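Local coordinates for protein eEF1A lysine and N-terminal methyltransferase (Homo sapiens, PDB 5WCJ) that methylates the N terminus of elongation factor eEF1A through the C-terminal domain described here, and an internal site of the same factor through its separate N-terminal domain, at residues C20-A25 and E194-L199; A71-P76 and V96-G101; V142-L147 and K180-L185. All coordinates share one frame; numbering follows the deposited sequence.

Contact 1: C20-A25 and E194-L199; sequences CEHHKA and EVNEIL
His22 faces Asn196 with their CA atoms 7.3 Å apart, and one helical turn on Ala25 faces Ile198 at a CA-CA distance of 6.9 Å. At this spacing the helical start at 20-25 meets 194-199 mainly by side-chain packing, and no hydrogen bond crosses. Ala25 CB rests against Ile198 CG1 at 3.8 Å, while Ile198 CD1 reaches the carbonyl O of His22 at 4.1 Å. With CG of His22 between its backbone N and carbonyl carbon (chi1 85°), the imidazole starts on the side where Asn196 ND2 lies over one of its faces, 4.4 Å from His22 CG. Glu194, crossing His22 at about a right angle, brings OE1 to 3.5 Å from His22 CB; carboxylate and ring planes are 52° apart. In the fold, helix 21-28 packs beside strand 197-202, an antiparallel member of the mixed sheet of this Rossmann-type methyltransferase domain, next to strand 158-164. That strand supplies Asn163, whose OD1 is hydrogen-bonded to Asn196 ND2, which is consistent with that nitrogen being held over the imidazole. His22 NE2 and His23 NE2 are hydrogen-bonded to the two carboxylate oxygens of Asp124, OD1 and OD2 respectively. At the helix start Cys20 is the N-cap: its SG accepts from His23 N at 3.5 Å and also sits above the His23 ring, offset toward the rim.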
# COMPACT_ATOMS: atom_id res chain seq x y z
N CYS A 20 -13.96 0.87 2.52
CA CYS A 20 -14.47 1.35 1.23
C CYS A 20 -13.99 0.45 0.09
O CYS A 20 -13.05 -0.36 0.26
CB CYS A 20 -14.06 2.80 0.96
SG CYS A 20 -12.37 3.07 0.37
N GLU A 21 -14.63 0.60 -1.06
CA GLU A 21 -14.40 -0.33 -2.17
C GLU A 21 -12.99 -0.27 -2.73
O GLU A 21 -12.43 -1.32 -3.02
CB GLU A 21 -15.45 -0.16 -3.29
CG GLU A 21 -16.80 -0.76 -2.96
CD GLU A 21 -16.75 -2.27 -2.75
OE1 GLU A 21 -16.40 -3.01 -3.69
OE2 GLU A 21 -17.07 -2.72 -1.63
N HIS A 22 -12.39 0.91 -2.85
CA HIS A 22 -11.03 0.95 -3.39
C HIS A 22 -10.02 0.42 -2.37
O HIS A 22 -9.05 -0.22 -2.75
CB HIS A 22 -10.65 2.29 -4.03
CG HIS A 22 -10.14 3.34 -3.09
ND1 HIS A 22 -10.96 4.27 -2.50
CD2 HIS A 22 -8.88 3.65 -2.71
CE1 HIS A 22 -10.23 5.08 -1.76
NE2 HIS A 22 -8.96 4.73 -1.87
N HIS A 23 -10.30 0.60 -1.08
CA HIS A 23 -9.43 -0.02 -0.05
C HIS A 23 -9.46 -1.53 -0.07
O HIS A 23 -8.41 -2.17 0.01
CB HIS A 23 -9.72 0.54 1.34
CG HIS A 23 -9.21 1.92 1.53
ND1 HIS A 23 -9.66 2.75 2.53
CD2 HIS A 23 -8.27 2.63 0.85
CE1 HIS A 23 -9.02 3.91 2.47
NE2 HIS A 23 -8.18 3.87 1.45
N LYS A 24 -10.66 -2.12 -0.17
CA LYS A 24 -10.78 -3.58 -0.33
C LYS A 24 -9.98 -4.11 -1.51
O LYS A 24 -9.30 -5.13 -1.42
CB LYS A 24 -12.24 -3.98 -0.51
CG LYS A 24 -13.12 -3.77 0.72
CD LYS A 24 -14.57 -4.03 0.37
CE LYS A 24 -15.47 -3.97 1.59
NZ LYS A 24 -16.86 -3.57 1.21
N ALA A 25 -10.06 -3.41 -2.64
CA ALA A 25 -9.26 -3.76 -3.83
C ALA A 25 -7.74 -3.66 -3.61
O ALA A 25 -6.99 -4.51 -4.09
CB ALA A 25 -9.67 -2.90 -5.00
N GLU A 194 -17.15 3.66 -9.35
CA GLU A 194 -16.24 4.81 -9.24
C GLU A 194 -15.19 4.79 -10.33
O GLU A 194 -14.98 3.78 -10.99
CB GLU A 194 -15.63 4.91 -7.85
CG GLU A 194 -14.82 3.73 -7.38
CD GLU A 194 -14.40 3.85 -5.92
OE1 GLU A 194 -13.20 4.05 -5.65
OE2 GLU A 194 -15.28 3.76 -5.03
N VAL A 195 -14.58 5.95 -10.56
CA VAL A 195 -13.60 6.11 -11.64
C VAL A 195 -12.20 5.50 -11.32
O VAL A 195 -11.43 5.18 -12.21
CB VAL A 195 -13.47 7.61 -12.02
CG1 VAL A 195 -12.80 8.43 -10.93
CG2 VAL A 195 -12.78 7.78 -13.36
N ASN A 196 -11.90 5.35 -10.03
CA ASN A 196 -10.61 4.84 -9.53
C ASN A 196 -10.27 3.51 -10.13
O ASN A 196 -11.15 2.65 -10.31
CB ASN A 196 -10.68 4.63 -8.00
CG ASN A 196 -11.02 5.88 -7.26
OD1 ASN A 196 -12.08 6.47 -7.50
ND2 ASN A 196 -10.14 6.32 -6.36
N GLU A 197 -9.00 3.32 -10.46
CA GLU A 197 -8.54 1.98 -10.69
C GLU A 197 -7.30 1.67 -9.85
O GLU A 197 -6.53 2.57 -9.51
CB GLU A 197 -8.31 1.72 -12.15
CG GLU A 197 -7.17 2.43 -12.79
CD GLU A 197 -7.22 2.27 -14.31
OE1 GLU A 197 -8.27 2.64 -14.93
OE2 GLU A 197 -6.22 1.79 -14.87
N ILE A 198 -7.13 0.40 -9.52
CA ILE A 198 -6.02 -0.02 -8.69
C ILE A 198 -5.05 -0.73 -9.61
O ILE A 198 -5.44 -1.63 -10.37
CB ILE A 198 -6.44 -0.94 -7.51
CG1 ILE A 198 -7.51 -0.27 -6.64
CG2 ILE A 198 -5.20 -1.34 -6.72
CD1 ILE A 198 -7.18 1.14 -6.17
N LEU A 199 -3.79 -0.29 -9.57
CA LEU A 199 -2.74 -0.93 -10.30
C LEU A 199 -1.89 -1.73 -9.32
O LEU A 199 -1.52 -1.25 -8.27
CB LEU A 199 -1.86 0.09 -10.99
CG LEU A 199 -2.58 1.18 -11.79
CD1 LEU A 199 -1.55 2.08 -12.45
CD2 LEU A 199 -3.51 0.61 -12.81

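Contact 2: A71-P76 and V96-G101; sequences AVEIDP and VHIADG. With SAH (S-adenosyl-L-homocysteine), chain F.
The parallel pairing of Ala71, Val72 and Glu73 with Val96, His97 and Ile98 joins the two strands of a beta-alpha-beta unit, 67-73 and 94-98, connected through helix 76-85. The short strand axes approach to 4.7 Å at 25°. His97 N donates to Ala71 O at 2.8 Å, Glu73 N to His97 O, and Ala99 N to Glu73 O. Val72 CG1 continues the packing beyond the strands, onto Ala99 and Gly101 CA. Both segments leave the sheet at the S-adenosyl-L-homocysteine pocket, and an acidic residue closing the second strand of the Rossmann-type sheet is the familiar ribose-binding feature of such methyltransferases. Glu73 supplies it: CG is anti to the backbone N (chi1 169°) and the chain bends at chi2. Its OE1 accepts from the ligand O3' at 2.6 Å, its OE2 from O2' in a very short bond of 2.5 Å. Asp75 N also donates to Glu73 OE2, at 3.0 Å, and Leu51 N to OE1, so each oxygen is held twice. An alanine here would probably leave both ribose hydroxyls and the N-H groups of Asp75 and Leu51 without this acceptor. Segment 96-101 binds the adenine edge: the ligand N6 donates to Asp100 OD1 at 2.9 Å. Gly101 N donates to the ligand N1 at 3.0 Å, almost straight at 178°. Ile74 lies over the purine face, its CG2 3.5 Å from C4 of the ligand. Asp100 OD1 also accepts from Leu102 N, capping helix 101-109.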
# COMPACT_ATOMS: atom_id res chain seq x y z
N ALA A 71 3.58 4.52 7.70
CA ALA A 71 2.60 5.34 7.00
C ALA A 71 3.18 6.74 6.86
O ALA A 71 3.71 7.29 7.83
CB ALA A 71 1.29 5.37 7.75
N VAL A 72 3.12 7.30 5.67
CA VAL A 72 3.63 8.65 5.42
C VAL A 72 2.46 9.55 5.04
O VAL A 72 1.67 9.22 4.18
CB VAL A 72 4.70 8.63 4.33
CG1 VAL A 72 5.27 10.02 4.12
CG2 VAL A 72 5.78 7.62 4.69
N GLU A 73 2.32 10.68 5.72
CA GLU A 73 1.19 11.56 5.55
C GLU A 73 1.69 13.01 5.55
O GLU A 73 2.42 13.39 6.45
CB GLU A 73 0.17 11.35 6.69
CG GLU A 73 -0.95 12.37 6.80
CD GLU A 73 -1.70 12.57 5.50
OE1 GLU A 73 -2.09 11.55 4.85
OE2 GLU A 73 -1.95 13.75 5.11
N ILE A 74 1.29 13.78 4.55
CA ILE A 74 1.83 15.16 4.40
C ILE A 74 1.20 16.17 5.38
O ILE A 74 1.87 17.12 5.77
CB ILE A 74 1.68 15.66 2.95
CG1 ILE A 74 2.63 16.82 2.67
CG2 ILE A 74 0.26 16.02 2.60
CD1 ILE A 74 2.61 17.21 1.20
N ASP A 75 -0.05 15.92 5.80
CA ASP A 75 -0.88 16.88 6.53
C ASP A 75 -1.03 16.42 7.98
O ASP A 75 -1.74 15.43 8.23
CB ASP A 75 -2.23 17.00 5.84
CG ASP A 75 -3.16 18.05 6.48
OD1 ASP A 75 -2.82 18.66 7.51
OD2 ASP A 75 -4.27 18.23 5.93
N PRO A 76 -0.39 17.11 8.94
CA PRO A 76 -0.49 16.68 10.35
C PRO A 76 -1.93 16.68 10.88
O PRO A 76 -2.21 15.95 11.83
CB PRO A 76 0.37 17.70 11.12
CG PRO A 76 0.37 18.89 10.24
CD PRO A 76 0.32 18.40 8.82
N VAL A 96 3.69 6.52 12.01
CA VAL A 96 3.29 7.53 11.04
C VAL A 96 4.38 8.60 11.00
O VAL A 96 4.85 9.07 12.04
CB VAL A 96 1.92 8.14 11.34
CG1 VAL A 96 1.56 9.23 10.32
CG2 VAL A 96 0.86 7.05 11.29
N HIS A 97 4.80 8.94 9.79
CA HIS A 97 5.77 10.00 9.56
C HIS A 97 5.07 11.14 8.84
O HIS A 97 4.39 10.91 7.82
CB HIS A 97 6.91 9.45 8.74
CG HIS A 97 7.59 8.27 9.35
ND1 HIS A 97 7.14 6.97 9.18
CD2 HIS A 97 8.68 8.19 10.15
CE1 HIS A 97 7.94 6.15 9.85
NE2 HIS A 97 8.87 6.86 10.45
N ILE A 98 5.21 12.36 9.35
CA ILE A 98 4.61 13.53 8.72
C ILE A 98 5.65 14.08 7.75
O ILE A 98 6.66 14.60 8.16
CB ILE A 98 4.16 14.59 9.74
CG1 ILE A 98 3.11 14.00 10.70
CG2 ILE A 98 3.55 15.80 9.03
CD1 ILE A 98 1.86 13.44 10.01
N ALA A 99 5.36 13.90 6.46
CA ALA A 99 6.29 14.21 5.37
C ALA A 99 5.56 14.09 4.04
O ALA A 99 4.52 13.41 3.92
CB ALA A 99 7.49 13.28 5.40
N ASP A 100 6.10 14.78 3.04
CA ASP A 100 5.71 14.54 1.65
C ASP A 100 6.25 13.16 1.32
O ASP A 100 7.43 12.90 1.53
CB ASP A 100 6.37 15.61 0.77
CG ASP A 100 5.94 15.57 -0.68
OD1 ASP A 100 5.48 14.51 -1.22
OD2 ASP A 100 6.10 16.64 -1.31
N GLY A 101 5.42 12.25 0.82
CA GLY A 101 5.89 10.91 0.42
C GLY A 101 7.06 10.93 -0.59
O GLY A 101 7.89 10.04 -0.59
CG SAH F . -6.89 8.79 1.01
SD SAH F . -6.90 10.58 1.29
C5' SAH F . -5.37 11.14 0.49
C4' SAH F . -4.31 11.34 1.55
O4' SAH F . -3.06 11.66 0.90
C3' SAH F . -4.62 12.52 2.50
O3' SAH F . -4.41 12.11 3.85
C2' SAH F . -3.59 13.57 2.07
O2' SAH F . -3.15 14.46 3.09
C1' SAH F . -2.44 12.66 1.67
N9 SAH F . -1.42 13.29 0.84
C8 SAH F . -1.60 14.19 -0.18
N7 SAH F . -0.50 14.52 -0.81
C5 SAH F . 0.48 13.78 -0.16
C6 SAH F . 1.87 13.67 -0.36
N6 SAH F . 2.54 14.33 -1.33
N1 SAH F . 2.55 12.86 0.47
C2 SAH F . 1.89 12.21 1.45
N3 SAH F . 0.58 12.22 1.72
C4 SAH F . -0.07 13.03 0.87

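Contact 3: V142-L147 and K180-L185; sequences VEQSFL and KAVFPL
Leu147 against Val182 and Phe183 is the apolar part of this contact, in which the first turn of helix 144-152 packs against the C-terminal end of helix 169-182; the CA atoms of Leu147 and Val182 are 6.8 Å apart. Leu147 CB touches Val182 CG2 at 4.0 Å, and the other branch, CG1, anti to the backbone N of Val182 (chi1 -180°), lies 3.8 Å from the carbonyl O of Leu147. Val182 thus touches Leu147 through both methyls, one at the side chain and one at the backbone. Phe183 adds a looser touch: its CE2 comes within 4.4 Å of Leu147 CD2, and the leucine carbonyl O approaches the ring obliquely. A polar group packing on an apolar one marks the exposed margin, where Gln144, extended beyond CG, brings OE1 to 3.7 Å from Ala181 CB. This is van der Waals packing, and no hydrogen bond links the two segments. The hydrogen bonds present lie within 142-147 and fix the start of helix 144-152. Glu143 is the N-cap residue, its OE1 accepting from Phe146 N at 3.1 Å and its OE2 from Ser145 N, also at 3.1 Å. Both donors sit above the carboxylate plane, by 40° and 55° respectively. Phe183 follows directly on helix 169-182, at the turn into strand 185-190, and its ring meets Phe160 of strand 158-164 and touches Cys201 of strand 197-202. Val182 also packs on Gln148 and Lys151 of helix 144-152, whereas Phe146 faces helix 101-109 through Leu102 and Ile105.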
# COMPACT_ATOMS: atom_id res chain seq x y z
N VAL A 142 4.50 9.09 -10.10
CA VAL A 142 4.57 8.08 -11.19
C VAL A 142 5.54 8.45 -12.34
O VAL A 142 5.55 7.82 -13.40
CB VAL A 142 3.17 7.75 -11.69
CG1 VAL A 142 2.37 7.07 -10.57
CG2 VAL A 142 2.42 8.97 -12.20
N GLU A 143 6.37 9.45 -12.11
CA GLU A 143 7.42 9.83 -13.02
C GLU A 143 8.55 8.82 -12.91
O GLU A 143 8.86 8.28 -11.84
CB GLU A 143 7.85 11.26 -12.66
CG GLU A 143 8.92 11.88 -13.54
CD GLU A 143 10.31 11.54 -13.07
OE1 GLU A 143 10.49 11.35 -11.85
OE2 GLU A 143 11.22 11.44 -13.93
N GLN A 144 9.14 8.48 -14.05
CA GLN A 144 10.04 7.33 -14.09
C GLN A 144 11.25 7.40 -13.18
O GLN A 144 11.61 6.39 -12.60
CB GLN A 144 10.46 7.00 -15.55
CG GLN A 144 9.38 6.23 -16.31
CD GLN A 144 9.89 5.68 -17.63
OE1 GLN A 144 10.85 4.90 -17.66
NE2 GLN A 144 9.25 6.07 -18.73
N SER A 145 11.89 8.56 -13.02
CA SER A 145 13.04 8.65 -12.10
C SER A 145 12.63 8.43 -10.63
O SER A 145 13.36 7.79 -9.89
CB SER A 145 13.83 9.96 -12.27
OG SER A 145 13.06 11.09 -11.90
N PHE A 146 11.45 8.92 -10.24
CA PHE A 146 10.92 8.59 -8.89
C PHE A 146 10.54 7.10 -8.76
O PHE A 146 10.84 6.47 -7.75
CB PHE A 146 9.73 9.49 -8.53
CG PHE A 146 9.25 9.27 -7.13
CD1 PHE A 146 10.00 9.69 -6.05
CD2 PHE A 146 8.10 8.54 -6.92
CE1 PHE A 146 9.58 9.43 -4.74
CE2 PHE A 146 7.68 8.26 -5.62
CZ PHE A 146 8.41 8.70 -4.54
N LEU A 147 9.95 6.53 -9.79
CA LEU A 147 9.58 5.10 -9.79
C LEU A 147 10.78 4.19 -9.61
O LEU A 147 10.66 3.14 -8.98
CB LEU A 147 8.79 4.72 -11.05
CG LEU A 147 7.35 5.24 -11.17
CD1 LEU A 147 6.72 4.83 -12.49
CD2 LEU A 147 6.49 4.78 -10.01
N LYS A 180 4.83 0.47 -16.42
CA LYS A 180 5.21 -0.81 -17.01
C LYS A 180 6.70 -0.87 -17.38
O LYS A 180 7.32 -1.92 -17.24
CB LYS A 180 4.32 -1.13 -18.24
CG LYS A 180 4.29 -2.61 -18.59
CD LYS A 180 3.30 -2.90 -19.72
N ALA A 181 7.27 0.26 -17.79
CA ALA A 181 8.72 0.36 -18.05
C ALA A 181 9.57 -0.02 -16.83
O ALA A 181 10.62 -0.62 -16.97
CB ALA A 181 9.09 1.76 -18.51
N VAL A 182 9.11 0.35 -15.64
CA VAL A 182 9.83 0.06 -14.40
C VAL A 182 9.33 -1.22 -13.73
O VAL A 182 10.15 -1.94 -13.15
CB VAL A 182 9.74 1.26 -13.44
CG1 VAL A 182 10.49 0.99 -12.13
CG2 VAL A 182 10.26 2.52 -14.11
N PHE A 183 8.01 -1.51 -13.82
CA PHE A 183 7.39 -2.70 -13.24
C PHE A 183 6.71 -3.49 -14.35
O PHE A 183 5.52 -3.27 -14.65
CB PHE A 183 6.38 -2.32 -12.16
CG PHE A 183 6.98 -1.57 -11.01
CD1 PHE A 183 7.52 -2.25 -9.92
CD2 PHE A 183 7.01 -0.19 -11.01
CE1 PHE A 183 8.09 -1.55 -8.86
CE2 PHE A 183 7.57 0.51 -9.96
CZ PHE A 183 8.11 -0.17 -8.88
N PRO A 184 7.44 -4.43 -14.96
CA PRO A 184 6.89 -5.03 -16.19
C PRO A 184 5.69 -5.96 -16.00
O PRO A 184 4.97 -6.22 -16.96
CB PRO A 184 8.09 -5.73 -16.85
CG PRO A 184 9.22 -5.66 -15.88
CD PRO A 184 8.88 -4.71 -14.77
N LEU A 185 5.43 -6.43 -14.79
CA LEU A 185 4.22 -7.19 -14.53
C LEU A 185 3.20 -6.23 -13.92
O LEU A 185 3.43 -5.74 -12.81
CB LEU A 185 4.54 -8.33 -13.60
CG LEU A 185 3.40 -9.27 -13.23
CD1 LEU A 185 2.80 -9.89 -14.48
CD2 LEU A 185 3.86 -10.34 -12.26

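Overall arrangement
Contact 2 binds the ligand directly, its residues 73-75 and 99-101 belonging to the S-adenosyl-L-homocysteine pocket. Contact 1, where helix 21-28 meets strand 197-202, brings the side chain of His22 to about 5 Å from the ligand, while in contact 3 the side chain of Leu147 is about 13 Å away. The centres of contacts 1 and 2 are about 21 Å apart. Those of contacts 1 and 3 are about 20 Å apart, and those of contacts 2 and 3 about 23 Å. Contacts 2 and 3 touch, Gly101 O lying 4.2 Å from Phe146 CZ. Contacts 1 and 2 reach the same mixed sheet. Along the chain, contacts 2 and 3 follow in series, both nested inside the loop closed by contact 1.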